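Local coordinates for protein deferrochelatase (Vibrio cholerae, PDB 5DE0) that binds heme b and probably acts as a dye-decolorizing peroxidase, using hydrogen peroxide to oxidise its substrates, at residues L24-N29 with D95-I100. Numbering follows the deposited sequence.
Sequences LKVRQN and DVDVLI
Asp97 lies across the end of strand 18-26 with each carboxylate oxygen committed to a different donor. Asp97 OD2 accepts Val26 N on its anti lone pair, at 3.0 Å and nearly straight (166°). Asp97 OD1 receives Lys25 NZ at 2.9 Å, from above the carboxylate plane, in a salt bridge. CG of Lys25 stands anti to its backbone N, and a bend at chi2 (80°) runs the chain obliquely past Asp97, with Lys25 CD 3.2 Å from Asp97 OD2. Lys25 NZ also reaches Asp95 OD1, again from above the plane, in a second salt bridge at a very short 2.5 Å, so two acids share one lysine. The guanidinium of Arg27 lies with one face over Lys25 CG.

Asp97 is placed here by a classic beta bulge. Leu24 O accepts from both Asp97 N and Val98 N, while Leu24 N closes the antiparallel pair on Val98 O at 3.0 Å. Within the bulge, Leu24 and Val98 point the same way, side by side, with CD1 of Leu24 3.7 Å from Val98 CB and its CD2 touching Ile100 CD1. Helix 30-38 packs on this face through Leu37, which meets Val98 and Ile100. The contact thus joins two neighbouring central strands of the N-terminal ferredoxin-like sheet. With Asp97 buried and gripped by both an ammonium and an amide, its ionised form is probably favoured.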
ATOM      1  N   LEU B  24      -8.552 -10.565  11.455  1.00 23.19           N
ATOM      2  CA  LEU B  24      -7.676 -11.038  12.522  1.00 25.04           C
ATOM      3  C   LEU B  24      -8.308 -12.158  13.346  1.00 25.10           C
ATOM      4  O   LEU B  24      -9.527 -12.330  13.363  1.00 24.96           O
ATOM      5  CB  LEU B  24      -7.270  -9.873  13.434  1.00 23.92           C
ATOM      6  CG  LEU B  24      -8.356  -9.087  14.176  1.00 23.21           C
ATOM      7  CD1 LEU B  24      -8.573  -9.640  15.576  1.00 24.48           C
ATOM      8  CD2 LEU B  24      -8.007  -7.606  14.233  1.00 21.32           C
ATOM      9  N   LYS B  25      -7.456 -12.921  14.021  1.00 25.84           N
ATOM     10  CA  LYS B  25      -7.895 -14.010  14.880  1.00 27.05           C
ATOM     11  C   LYS B  25      -7.511 -13.698  16.321  1.00 28.02           C
ATOM     12  O   LYS B  25      -6.418 -13.195  16.578  1.00 28.20           O
ATOM     13  CB  LYS B  25      -7.273 -15.333  14.430  1.00 29.04           C
ATOM     14  CG  LYS B  25      -7.821 -16.566  15.126  1.00 31.00           C
ATOM     15  CD  LYS B  25      -9.156 -16.996  14.534  1.00 31.78           C
ATOM     16  CE  LYS B  25      -9.704 -18.219  15.256  1.00 29.00           C
ATOM     17  NZ  LYS B  25     -11.038 -18.629  14.737  1.00 30.33           N
ATOM     18  N   VAL B  26      -8.410 -13.985  17.257  1.00 28.19           N
ATOM     19  CA  VAL B  26      -8.155 -13.708  18.665  1.00 28.88           C
ATOM     20  C   VAL B  26      -7.605 -14.944  19.370  1.00 30.01           C
ATOM     21  O   VAL B  26      -8.310 -15.939  19.540  1.00 32.12           O
ATOM     22  CB  VAL B  26      -9.427 -13.229  19.381  1.00 28.66           C
ATOM     23  CG1 VAL B  26      -9.107 -12.818  20.808  1.00 29.09           C
ATOM     24  CG2 VAL B  26     -10.055 -12.070  18.617  1.00 27.39           C
ATOM     25  N   ARG B  27      -6.343 -14.873  19.781  1.00 30.15           N
ATOM     26  CA  ARG B  27      -5.661 -16.030  20.355  1.00 31.43           C
ATOM     27  C   ARG B  27      -5.743 -16.089  21.881  1.00 30.66           C
ATOM     28  O   ARG B  27      -5.931 -17.160  22.458  1.00 30.04           O
ATOM     29  CB  ARG B  27      -4.195 -16.044  19.914  1.00 33.04           C
ATOM     30  CG  ARG B  27      -4.000 -16.404  18.452  1.00 36.09           C
ATOM     31  CD  ARG B  27      -4.752 -17.684  18.110  1.00 38.46           C
ATOM     32  NE  ARG B  27      -4.622 -18.041  16.701  1.00 45.31           N
ATOM     33  CZ  ARG B  27      -5.238 -19.073  16.131  1.00 47.79           C
ATOM     34  NH1 ARG B  27      -6.035 -19.854  16.848  1.00 49.64           N
ATOM     35  NH2 ARG B  27      -5.059 -19.321  14.840  1.00 44.37           N
ATOM     36  N   GLN B  28      -5.598 -14.942  22.534  1.00 30.12           N
ATOM     37  CA  GLN B  28      -5.646 -14.894  23.992  1.00 32.31           C
ATOM     38  C   GLN B  28      -6.125 -13.533  24.489  1.00 30.01           C
ATOM     39  O   GLN B  28      -6.331 -12.617  23.692  1.00 29.29           O
ATOM     40  CB  GLN B  28      -4.272 -15.211  24.585  1.00 29.60           C
ATOM     41  CG  GLN B  28      -3.188 -14.228  24.175  1.00 31.68           C
ATOM     42  CD  GLN B  28      -1.899 -14.413  24.951  1.00 35.91           C
ATOM     43  OE1 GLN B  28      -1.641 -15.478  25.513  1.00 36.69           O
ATOM     44  NE2 GLN B  28      -1.080 -13.368  24.991  1.00 34.48           N
ATOM     45  N   ASN B  29      -6.289 -13.418  25.807  1.00 29.65           N
ATOM     46  CA  ASN B  29      -6.732 -12.181  26.455  1.00 29.63           C
ATOM     47  C   ASN B  29      -7.936 -11.551  25.767  1.00 28.73           C
ATOM     48  O   ASN B  29      -7.929 -10.364  25.445  1.00 28.79           O
ATOM     49  CB  ASN B  29      -5.582 -11.172  26.516  1.00 29.96           C
ATOM     50  CG  ASN B  29      -4.536 -11.546  27.547  1.00 31.18           C
ATOM     51  OD1 ASN B  29      -4.859 -12.069  28.613  1.00 32.05           O
ATOM     52  ND2 ASN B  29      -3.274 -11.282  27.235  1.00 31.43           N
ATOM     53  N   ASP B  95     -10.418 -18.779   8.376  1.00 25.15           N
ATOM     54  CA  ASP B  95     -10.581 -18.825   9.824  1.00 25.85           C
ATOM     55  C   ASP B  95     -10.274 -17.449  10.408  1.00 24.94           C
ATOM     56  O   ASP B  95      -9.112 -17.069  10.555  1.00 25.53           O
ATOM     57  CB  ASP B  95      -9.674 -19.895  10.440  1.00 26.60           C
ATOM     58  CG  ASP B  95      -9.857 -20.027  11.945  1.00 27.34           C
ATOM     59  OD1 ASP B  95     -10.911 -19.606  12.465  1.00 27.11           O
ATOM     60  OD2 ASP B  95      -8.943 -20.563  12.609  1.00 28.41           O
ATOM     61  N   VAL B  96     -11.327 -16.705  10.734  1.00 24.12           N
ATOM     62  CA  VAL B  96     -11.184 -15.327  11.193  1.00 24.19           C
ATOM     63  C   VAL B  96     -12.273 -14.972  12.204  1.00 24.24           C
ATOM     64  O   VAL B  96     -13.421 -15.394  12.063  1.00 23.33           O
ATOM     65  CB  VAL B  96     -11.221 -14.343   9.996  1.00 23.89           C
ATOM     66  CG1 VAL B  96     -12.430 -14.621   9.117  1.00 22.73           C
ATOM     67  CG2 VAL B  96     -11.210 -12.893  10.468  1.00 22.31           C
ATOM     68  N   ASP B  97     -11.905 -14.211  13.232  1.00 24.03           N
ATOM     69  CA  ASP B  97     -12.845 -13.819  14.276  1.00 23.42           C
ATOM     70  C   ASP B  97     -13.380 -12.399  14.102  1.00 22.32           C
ATOM     71  O   ASP B  97     -14.546 -12.130  14.390  1.00 22.86           O
ATOM     72  CB  ASP B  97     -12.191 -13.934  15.655  1.00 26.01           C
ATOM     73  CG  ASP B  97     -11.835 -15.361  16.021  1.00 26.68           C
ATOM     74  OD1 ASP B  97     -12.517 -16.288  15.536  1.00 25.73           O
ATOM     75  OD2 ASP B  97     -10.877 -15.555  16.799  1.00 26.90           O
ATOM     76  N   VAL B  98     -12.522 -11.488  13.651  1.00 21.74           N
ATOM     77  CA  VAL B  98     -12.854 -10.065  13.651  1.00 21.17           C
ATOM     78  C   VAL B  98     -12.493  -9.368  12.341  1.00 19.53           C
ATOM     79  O   VAL B  98     -11.431  -9.609  11.766  1.00 21.02           O
ATOM     80  CB  VAL B  98     -12.142  -9.329  14.819  1.00 21.55           C
ATOM     81  CG1 VAL B  98     -12.400  -7.829  14.764  1.00 19.83           C
ATOM     82  CG2 VAL B  98     -12.581  -9.899  16.161  1.00 21.87           C
ATOM     83  N   LEU B  99     -13.390  -8.504  11.878  1.00 22.28           N
ATOM     84  CA  LEU B  99     -13.113  -7.628  10.748  1.00 17.84           C
ATOM     85  C   LEU B  99     -13.033  -6.172  11.205  1.00 17.27           C
ATOM     86  O   LEU B  99     -13.915  -5.684  11.915  1.00 17.74           O
ATOM     87  CB  LEU B  99     -14.187  -7.784   9.664  1.00 19.22           C
ATOM     88  CG  LEU B  99     -14.262  -6.696   8.586  1.00 17.69           C
ATOM     89  CD1 LEU B  99     -12.970  -6.615   7.784  1.00 17.72           C
ATOM     90  CD2 LEU B  99     -15.453  -6.932   7.662  1.00 18.52           C
ATOM     91  N   ILE B 100     -11.965  -5.489  10.805  1.00 16.69           N
ATOM     92  CA  ILE B 100     -11.840  -4.055  11.030  1.00 17.77           C
ATOM     93  C   ILE B 100     -11.851  -3.330   9.690  1.00 19.17           C
ATOM     94  O   ILE B 100     -10.913  -3.458   8.903  1.00 14.51           O
ATOM     95  CB  ILE B 100     -10.549  -3.701  11.793  1.00 16.80           C
ATOM     96  CG1 ILE B 100     -10.528  -4.385  13.162  1.00 17.45           C
ATOM     97  CG2 ILE B 100     -10.416  -2.191  11.950  1.00 16.54           C
ATOM     98  CD1 ILE B 100      -9.293  -4.079  13.981  1.00 18.18           C
TER